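Terminal oxygenase component of carbazole 1,9a-dioxygenase (Nocardioides aromaticivorans, PDB 3GCF) catalyses the dioxygenation of carbazole at its 1 and 9a positions, using electrons passed through a Rieske [2Fe-2S] cluster to a mononuclear non-haem iron. Local coordinates at the interface of chains A and B. Residues are numbered along the deposited sequence; one frame, centred on the assembly and turned at random. Chains: chain A/B, Terminal oxygenase component of carbazole 1,9a-dioxygenase.

The interface of chains A and B. Residues chain A 211, 240, 360; chain B 113, 115-117, 119.
A:Phe360 sets its ring against the end of strand 110-113 of chain B and the loop that follows. The methyl CG1 of B:Val113 meets the rim at CE2 from above the ring plane and at a slant, 3.9 Å away, whereas the CB of B:Ser116, 4.0 Å from the same CE2, sits little off the ring's level. With chi1 at 73°, CG stands between the backbone N and the carbonyl carbon, and the ring projects from there toward B:Val113 and B:Ser116. A flat, broad ring suits this place because its rim can serve several small residues: the hydroxyl OG of B:Ser119 lies in the ring plane, 3.7 Å from CD2. With the ring cut back to the methyl of an alanine here, a gap is likely to open beside CG1 of B:Val113, and B:Ser116 would keep A:Val211 but lose the ring.

Two beta-branched residues on chain A strands receive the turn of the loop, their methyls resting against backbone and small polar groups. CG2 of A:Val211 comes 3.4 Å from the carbonyl O of B:Thr115, and CG2 of A:Val240 approaches the same oxygen at 3.5 Å. The first also touches compact B:Ser116, which lets the loop come close to both A:Val211 and A:Phe360. B:Pro117, which restrains the backbone, lies beside A:Val240.

The patch joins the Rieske domain of one subunit to the ring-hydroxylase region of the next, probably helping hold the head-to-tail trimer in which electrons pass from one subunit's cluster to its neighbour's non-haem iron.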
ATOM      1  N   VAL A 211       7.393  17.038  37.042  1.00 11.03           N
ATOM      2  CA  VAL A 211       8.132  15.915  37.604  1.00 10.60           C
ATOM      3  C   VAL A 211       7.591  15.568  38.993  1.00 11.51           C
ATOM      4  O   VAL A 211       7.463  16.448  39.846  1.00 12.57           O
ATOM      5  CB  VAL A 211       9.632  16.259  37.719  1.00 10.34           C
ATOM      6  CG1 VAL A 211      10.399  15.090  38.328  1.00 10.56           C
ATOM      7  CG2 VAL A 211      10.187  16.601  36.339  1.00  9.82           C
ATOM      8  N   VAL A 240       8.614  22.357  35.490  1.00 13.50           N
ATOM      9  CA  VAL A 240       9.904  22.810  34.977  1.00 12.35           C
ATOM     10  C   VAL A 240       9.682  23.925  33.957  1.00 13.32           C
ATOM     11  O   VAL A 240       9.154  23.684  32.870  1.00 13.36           O
ATOM     12  CB  VAL A 240      10.659  21.658  34.294  1.00 13.89           C
ATOM     13  CG1 VAL A 240      11.991  22.159  33.740  1.00 14.16           C
ATOM     14  CG2 VAL A 240      10.884  20.535  35.287  1.00 14.09           C
ATOM     15  N   PHE A 360      11.517   6.564  32.275  1.00 13.17           N
ATOM     16  CA  PHE A 360      12.163   7.293  33.357  1.00 11.36           C
ATOM     17  C   PHE A 360      11.072   7.673  34.367  1.00 11.20           C
ATOM     18  O   PHE A 360       9.887   7.579  34.055  1.00 11.62           O
ATOM     19  CB  PHE A 360      13.002   8.482  32.822  1.00 11.38           C
ATOM     20  CG  PHE A 360      12.213   9.662  32.311  1.00 10.88           C
ATOM     21  CD1 PHE A 360      11.167   9.504  31.407  1.00 10.17           C
ATOM     22  CD2 PHE A 360      12.594  10.956  32.675  1.00 11.05           C
ATOM     23  CE1 PHE A 360      10.514  10.619  30.866  1.00  8.45           C
ATOM     24  CE2 PHE A 360      11.949  12.077  32.140  1.00  9.39           C
ATOM     25  CZ  PHE A 360      10.909  11.904  31.231  1.00  9.60           C
TER
ATOM     26  N   VAL B 113      18.283  15.637  30.411  1.00 14.47           N
ATOM     27  CA  VAL B 113      16.859  15.533  30.130  1.00 12.53           C
ATOM     28  C   VAL B 113      16.273  16.912  30.415  1.00 12.54           C
ATOM     29  O   VAL B 113      16.081  17.303  31.570  1.00 12.25           O
ATOM     30  CB  VAL B 113      16.176  14.475  31.016  1.00 14.18           C
ATOM     31  CG1 VAL B 113      14.681  14.413  30.699  1.00 11.69           C
ATOM     32  CG2 VAL B 113      16.818  13.112  30.781  1.00 13.06           C
ATOM     33  N   THR B 115      13.404  18.087  30.324  1.00  8.29           N
ATOM     34  CA  THR B 115      12.151  18.131  31.072  1.00  9.37           C
ATOM     35  C   THR B 115      12.293  17.628  32.506  1.00 11.14           C
ATOM     36  O   THR B 115      11.347  17.683  33.285  1.00 11.90           O
ATOM     37  CB  THR B 115      11.063  17.277  30.392  1.00  8.79           C
ATOM     38  OG1 THR B 115      11.528  15.924  30.264  1.00  7.27           O
ATOM     39  CG2 THR B 115      10.716  17.841  29.015  1.00  6.53           C
ATOM     40  N   SER B 116      13.473  17.136  32.856  1.00  9.80           N
ATOM     41  CA  SER B 116      13.680  16.622  34.199  1.00  9.89           C
ATOM     42  C   SER B 116      15.157  16.677  34.565  1.00  8.92           C
ATOM     43  O   SER B 116      15.840  15.654  34.601  1.00 10.90           O
ATOM     44  CB  SER B 116      13.154  15.187  34.276  1.00  8.43           C
ATOM     45  OG  SER B 116      13.277  14.652  35.578  1.00 11.18           O
ATOM     46  N   PRO B 117      15.668  17.881  34.856  1.00 10.44           N
ATOM     47  CA  PRO B 117      17.084  18.020  35.215  1.00 10.91           C
ATOM     48  C   PRO B 117      17.480  17.119  36.376  1.00 12.44           C
ATOM     49  O   PRO B 117      16.743  16.996  37.352  1.00 13.91           O
ATOM     50  CB  PRO B 117      17.210  19.510  35.555  1.00 10.22           C
ATOM     51  CG  PRO B 117      15.845  19.846  36.092  1.00 11.22           C
ATOM     52  CD  PRO B 117      14.938  19.140  35.097  1.00  9.76           C
ATOM     53  N   SER B 119      17.617  13.952  36.357  1.00 14.90           N
ATOM     54  CA  SER B 119      16.913  12.677  36.332  1.00 14.30           C
ATOM     55  C   SER B 119      17.924  11.552  36.517  1.00 15.50           C
ATOM     56  O   SER B 119      19.021  11.590  35.966  1.00 15.79           O
ATOM     57  CB  SER B 119      16.163  12.498  35.010  1.00 13.36           C
ATOM     58  OG  SER B 119      15.466  11.261  34.985  1.00 11.36           O
TER